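Local coordinates for protein glutathione S-transferase (Pseudomonas protegens, PDB 4IKH) that binds glutathione and is probably a glutathione transferase of the GST superfamily, at residues E174-E179 and I183-T188; F9-K14 and Q24-P29. All blocks are in the same frame, centred on the assembly; numbering follows the deposited sequence.

Overall arrangement
Contact 2 comes first along the chain. It closes a loop near the N terminus, bringing residues 9-14 back against strand 23-27 of the thioredoxin-like domain, on the side of the sheet where Tyr26 projects. The chain then completes the four-stranded sheet and enters the helical domain. Contact 1 closes a shorter loop there, between the turn that follows helix 150-170 and the first turns of helix 183-196. The two loops lie in series and neither nest nor cross. The centres of contacts 1 and 2 are about 28 Å apart, on opposite sides of the chain's centre. Contact 2 joins the N-terminal segment to the sheet, contact 1 the turn at 174-179 to the start of helix 183-196.

Contact 1: E174-E179 and I183-T188; sequences EWIMGE and IADIAT
Asp185, near the start of helix 183-196, reaches back to the turn at 174-179 and takes hold of its backbone. Its OD1 accepts the amide of Ile176 at 3.0 Å from N through the syn lone pair. The bond is nearly straight, 170° at the hydrogen. The other oxygen, OD2, accepts the backbone N of Thr182, and a water joins it to Met177 N, with 2.6 Å between the water and OD2. CG of Asp185 stands anti to its own carbonyl carbon (chi1 -55°), which turns the carboxylate back toward the turn.

The tight part surrounds this acid. Trp175 crosses it at about a right angle, ring and carboxylate planes 61° apart, with CB 3.5 Å from Asp185 OD2. Ile176 lies alongside from the other direction, and its CG1 comes to 3.2 Å from Asp185 OD1. The end of Ile176 runs on to the helix, where CD1 meets Ala184 O at 3.4 Å and Thr188 OG1 at 3.6 Å. That carbonyl also accepts the hydroxyl of Thr188, 2.7 Å from OG1. Were an alanine here in place of Asp185, the amides of Ile176 and Thr182 would probably lose the carboxylate they share, and the water one of its holds.

The looser side is at Met177, a partly exposed selenomethionine whose end leads away toward Glu116 and Thr117 of helix 111-140. A type I turn runs from Trp175 to Gly178, closed by backbone bonds both ways, and Glu174 and Trp175 face Gly178 as a classic beta bulge.

Thr182 OG1 bonds to Ala184 N and Asp185 OD2 to Thr182 N, in the manner of a capping box. Ile186 touches Tyr181 across the helix start, consistent with the N-capping box and hydrophobic staple of GSTs.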
loop_
_atom_site.group_PDB
_atom_site.type_symbol
_atom_site.label_atom_id
_atom_site.label_comp_id
_atom_site.label_asym_id
_atom_site.label_seq_id
_atom_site.Cartn_x
_atom_site.Cartn_y
_atom_site.Cartn_z
ATOM N N GLU A 174 19.030 -6.130 -12.767
ATOM C CA GLU A 174 19.678 -6.533 -11.526
ATOM C C GLU A 174 18.717 -6.530 -10.335
ATOM O O GLU A 174 18.716 -7.456 -9.521
ATOM C CB GLU A 174 20.839 -5.598 -11.236
ATOM C CG GLU A 174 21.929 -5.666 -12.290
ATOM C CD GLU A 174 23.193 -4.994 -11.824
ATOM O OE1 GLU A 174 23.575 -5.226 -10.656
ATOM O OE2 GLU A 174 23.796 -4.228 -12.610
ATOM N N TRP A 175 17.917 -5.465 -10.234
ATOM C CA TRP A 175 16.924 -5.312 -9.168
ATOM C C TRP A 175 15.653 -4.721 -9.763
ATOM O O TRP A 175 15.603 -4.426 -10.955
ATOM C CB TRP A 175 17.436 -4.359 -8.081
ATOM C CG TRP A 175 18.748 -4.773 -7.457
ATOM C CD1 TRP A 175 19.993 -4.287 -7.752
ATOM C CD2 TRP A 175 18.931 -5.737 -6.416
ATOM N NE1 TRP A 175 20.941 -4.906 -6.962
ATOM C CE2 TRP A 175 20.312 -5.797 -6.133
ATOM C CE3 TRP A 175 18.055 -6.557 -5.690
ATOM C CZ2 TRP A 175 20.839 -6.655 -5.161
ATOM C CZ3 TRP A 175 18.578 -7.407 -4.733
ATOM C CH2 TRP A 175 19.956 -7.446 -4.472
ATOM N N ILE A 176 14.637 -4.517 -8.929
ATOM C CA ILE A 176 13.371 -3.956 -9.395
ATOM C C ILE A 176 13.542 -2.664 -10.203
ATOM O O ILE A 176 12.934 -2.512 -11.265
ATOM C CB ILE A 176 12.386 -3.744 -8.210
ATOM C CG1 ILE A 176 11.974 -5.108 -7.631
ATOM C CG2 ILE A 176 11.176 -2.930 -8.666
ATOM C CD1 ILE A 176 11.204 -5.068 -6.299
HETATM N N MSE A 177 14.364 -1.738 -9.711
HETATM C CA MSE A 177 14.623 -0.499 -10.446
HETATM C C MSE A 177 15.824 -0.612 -11.404
HETATM O O MSE A 177 16.527 0.377 -11.675
HETATM C CB MSE A 177 14.824 0.671 -9.484
HETATM C CG MSE A 177 13.528 1.077 -8.763
HETATM SE SE MSE A 177 12.121 1.445 -10.078
HETATM C CE MSE A 177 13.074 2.780 -11.137
ATOM N N GLY A 178 16.053 -1.812 -11.922
ATOM C CA GLY A 178 17.163 -2.027 -12.836
ATOM C C GLY A 178 18.483 -2.176 -12.109
ATOM O O GLY A 178 18.682 -3.133 -11.343
ATOM N N GLU A 179 19.384 -1.226 -12.333
ATOM C CA GLU A 179 20.743 -1.347 -11.819
ATOM C C GLU A 179 20.851 -1.059 -10.319
ATOM O O GLU A 179 21.641 -1.686 -9.613
ATOM C CB GLU A 179 21.686 -0.463 -12.634
ATOM C CG GLU A 179 21.505 -0.656 -14.141
ATOM C CD GLU A 179 22.817 -0.711 -14.897
ATOM O OE1 GLU A 179 23.392 0.365 -15.164
ATOM O OE2 GLU A 179 23.269 -1.830 -15.234
ATOM N N ILE A 183 14.466 0.730 -2.020
ATOM C CA ILE A 183 13.462 0.329 -1.025
ATOM C C ILE A 183 12.417 -0.624 -1.602
ATOM O O ILE A 183 11.807 -1.393 -0.870
ATOM C CB ILE A 183 12.746 1.540 -0.325
ATOM C CG1 ILE A 183 12.157 2.533 -1.337
ATOM C CG2 ILE A 183 13.691 2.244 0.638
ATOM C CD1 ILE A 183 11.247 3.610 -0.659
ATOM N N ALA A 184 12.212 -0.586 -2.916
ATOM C CA ALA A 184 11.284 -1.522 -3.557
ATOM C C ALA A 184 11.713 -2.977 -3.353
ATOM O O ALA A 184 10.867 -3.855 -3.118
ATOM C CB ALA A 184 11.138 -1.206 -5.039
ATOM N N ASP A 185 13.019 -3.245 -3.459
ATOM C CA ASP A 185 13.516 -4.600 -3.236
ATOM C C ASP A 185 13.352 -4.984 -1.778
ATOM O O ASP A 185 12.921 -6.091 -1.456
ATOM C CB ASP A 185 14.988 -4.700 -3.650
ATOM C CG ASP A 185 15.201 -4.250 -5.066
ATOM O OD1 ASP A 185 14.721 -4.959 -5.976
ATOM O OD2 ASP A 185 15.800 -3.174 -5.274
ATOM N N ILE A 186 13.681 -4.045 -0.897
ATOM C CA ILE A 186 13.619 -4.274 0.540
ATOM C C ILE A 186 12.191 -4.584 0.994
ATOM O O ILE A 186 11.981 -5.372 1.916
ATOM C CB ILE A 186 14.183 -3.055 1.297
ATOM C CG1 ILE A 186 15.664 -2.886 0.962
ATOM C CG2 ILE A 186 13.990 -3.192 2.797
ATOM C CD1 ILE A 186 16.320 -1.707 1.652
ATOM N N ALA A 187 11.208 -3.980 0.330
ATOM C CA ALA A 187 9.803 -4.231 0.656
ATOM C C ALA A 187 9.285 -5.538 0.053
ATOM O O ALA A 187 8.427 -6.214 0.635
ATOM C CB ALA A 187 8.943 -3.060 0.201
ATOM N N THR A 188 9.807 -5.904 -1.113
ATOM C CA THR A 188 9.240 -7.018 -1.869
ATOM C C THR A 188 9.796 -8.390 -1.476
ATOM O O THR A 188 9.030 -9.306 -1.178
ATOM C CB THR A 188 9.381 -6.771 -3.392
ATOM O OG1 THR A 188 8.770 -5.514 -3.726
ATOM C CG2 THR A 188 8.712 -7.881 -4.190
HETATM O O HOH W 1 15.405 -1.596 -7.312
#

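Contact 2: F9-K14 and Q24-P29; sequences FAVTQK and QLYSLP
Val11 lays one methyl over a face of the Tyr26 ring. CG2 sits 3.5 Å above the ring plane, displaced toward the rim, and is nearest to CZ. It is 3.8 Å from the ring centroid and 23° off the ring normal, a CH-pi contact. The second methyl, CG1, comes to 3.7 Å from Tyr26 OH at the end of the ring. The two side chains approach from opposite directions. In Val11, CG2 is anti to the backbone N while CG1 lies between N and the carbonyl carbon (chi1 63°), and this sets both methyls against the tyrosine. Thr12 adds a looser touch, its CG2 4.4 Å from Tyr26 OH.

Further out, the loop is held by its own bonds. Thr12 OG1 donates to Phe9 O at 2.9 Å, tilted 33° from the carbonyl plane. Gln13 N bonds to Ala10 O and Lys14 N to Val11 O, so two successive backbone bonds hold the loop in a tight bend. Lys14 NZ also makes a salt bridge with Asp58. On the other side, Tyr26 is fixed by its strand, whose backbone pairs with Ala75. Leu77 of the same neighbouring strand touches both Val11 and Tyr26, and Val67 packs on Val11.

The side chain of Tyr26 is about 10 Å from a bound glutathione and about 5 Å from the side chain of Ile73, a glutathione-binding residue. No hydrogen bond joins the two segments. Tyr26 OH is buried by the contact and has no partner in the model, so the attraction rests on dispersion and the CH-pi contact, probably at some cost for the hydroxyl.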
loop_
_atom_site.group_PDB
_atom_site.type_symbol
_atom_site.label_atom_id
_atom_site.label_comp_id
_atom_site.label_asym_id
_atom_site.label_seq_id
_atom_site.Cartn_x
_atom_site.Cartn_y
_atom_site.Cartn_z
ATOM N N PHE A 9 6.163 9.241 27.159
ATOM C CA PHE A 9 5.323 8.492 26.226
ATOM C C PHE A 9 4.904 7.122 26.751
ATOM O O PHE A 9 5.653 6.463 27.471
ATOM C CB PHE A 9 6.012 8.354 24.867
ATOM C CG PHE A 9 6.320 9.670 24.212
ATOM C CD1 PHE A 9 5.296 10.501 23.778
ATOM C CD2 PHE A 9 7.633 10.076 24.028
ATOM C CE1 PHE A 9 5.580 11.715 23.175
ATOM C CE2 PHE A 9 7.923 11.287 23.427
ATOM C CZ PHE A 9 6.899 12.108 23.001
ATOM N N ALA A 10 3.698 6.704 26.372
ATOM C CA ALA A 10 3.134 5.434 26.820
ATOM C C ALA A 10 3.916 4.222 26.328
ATOM O O ALA A 10 4.096 3.261 27.069
ATOM C CB ALA A 10 1.676 5.324 26.401
ATOM N N VAL A 11 4.371 4.264 25.080
ATOM C CA VAL A 11 5.033 3.104 24.478
ATOM C C VAL A 11 6.295 2.691 25.248
ATOM O O VAL A 11 6.584 1.498 25.378
ATOM C CB VAL A 11 5.346 3.325 22.974
ATOM C CG1 VAL A 11 6.327 4.473 22.783
ATOM C CG2 VAL A 11 5.882 2.043 22.332
ATOM N N THR A 12 7.015 3.677 25.786
ATOM C CA THR A 12 8.259 3.430 26.516
ATOM C C THR A 12 8.022 2.902 27.929
ATOM O O THR A 12 8.971 2.605 28.658
ATOM C CB THR A 12 9.137 4.700 26.605
ATOM O OG1 THR A 12 8.431 5.736 27.299
ATOM C CG2 THR A 12 9.515 5.184 25.221
ATOM N N GLN A 13 6.759 2.790 28.322
ATOM C CA GLN A 13 6.432 2.201 29.612
ATOM C C GLN A 13 6.543 0.681 29.528
ATOM O O GLN A 13 6.757 0.006 30.537
ATOM C CB GLN A 13 5.026 2.618 30.058
ATOM C CG GLN A 13 4.643 2.131 31.454
ATOM C CD GLN A 13 3.293 2.654 31.909
ATOM O OE1 GLN A 13 2.840 3.707 31.460
ATOM N NE2 GLN A 13 2.641 1.916 32.805
ATOM N N LYS A 14 6.401 0.146 28.317
ATOM C CA LYS A 14 6.558 -1.285 28.093
ATOM C C LYS A 14 7.908 -1.579 27.434
ATOM O O LYS A 14 8.519 -2.620 27.694
ATOM C CB LYS A 14 5.417 -1.829 27.229
ATOM C CG LYS A 14 5.367 -3.348 27.181
ATOM C CD LYS A 14 4.178 -3.852 26.383
ATOM C CE LYS A 14 3.693 -5.200 26.910
ATOM N NZ LYS A 14 4.765 -6.239 26.990
ATOM N N GLN A 24 13.798 3.918 17.839
ATOM C CA GLN A 24 13.209 2.758 18.506
ATOM C C GLN A 24 12.404 1.919 17.520
ATOM O O GLN A 24 11.571 2.445 16.775
ATOM C CB GLN A 24 12.302 3.200 19.656
ATOM C CG GLN A 24 13.003 4.027 20.706
ATOM C CD GLN A 24 13.994 3.210 21.513
ATOM O OE1 GLN A 24 13.612 2.261 22.205
ATOM N NE2 GLN A 24 15.276 3.571 21.426
ATOM N N LEU A 25 12.648 0.612 17.522
ATOM C CA LEU A 25 11.962 -0.284 16.599
ATOM C C LEU A 25 11.095 -1.276 17.351
ATOM O O LEU A 25 11.592 -2.089 18.136
ATOM C CB LEU A 25 12.962 -1.028 15.708
ATOM C CG LEU A 25 12.403 -2.103 14.770
ATOM C CD1 LEU A 25 11.375 -1.515 13.817
ATOM C CD2 LEU A 25 13.519 -2.778 13.993
ATOM N N TYR A 26 9.791 -1.196 17.111
ATOM C CA TYR A 26 8.845 -2.139 17.682
ATOM C C TYR A 26 8.409 -3.079 16.570
ATOM O O TYR A 26 7.671 -2.692 15.654
ATOM C CB TYR A 26 7.670 -1.390 18.301
ATOM C CG TYR A 26 8.126 -0.212 19.134
ATOM C CD1 TYR A 26 8.644 -0.401 20.409
ATOM C CD2 TYR A 26 8.062 1.087 18.638
ATOM C CE1 TYR A 26 9.078 0.667 21.170
ATOM C CE2 TYR A 26 8.493 2.165 19.395
ATOM C CZ TYR A 26 8.995 1.948 20.659
ATOM O OH TYR A 26 9.424 3.009 21.420
ATOM N N SER A 27 8.895 -4.314 16.630
ATOM C CA SER A 27 8.741 -5.217 15.501
ATOM C C SER A 27 8.885 -6.682 15.896
ATOM O O SER A 27 8.880 -7.029 17.080
ATOM C CB SER A 27 9.768 -4.865 14.418
ATOM O OG SER A 27 9.444 -5.455 13.172
ATOM N N LEU A 28 9.032 -7.530 14.882
ATOM C CA LEU A 28 9.030 -8.974 15.042
ATOM C C LEU A 28 9.460 -9.540 13.694
ATOM O O LEU A 28 9.071 -9.014 12.652
ATOM C CB LEU A 28 7.618 -9.442 15.395
ATOM C CG LEU A 28 7.401 -10.856 15.933
ATOM C CD1 LEU A 28 8.174 -11.061 17.218
ATOM C CD2 LEU A 28 5.920 -11.088 16.158
ATOM N N PRO A 29 10.282 -10.601 13.696
ATOM C CA PRO A 29 10.828 -11.116 12.432
ATOM C C PRO A 29 9.768 -11.638 11.452
ATOM O O PRO A 29 9.813 -12.805 11.063
ATOM C CB PRO A 29 11.746 -12.258 12.885
ATOM C CG PRO A 29 12.106 -11.918 14.296
ATOM C CD PRO A 29 10.880 -11.263 14.868
#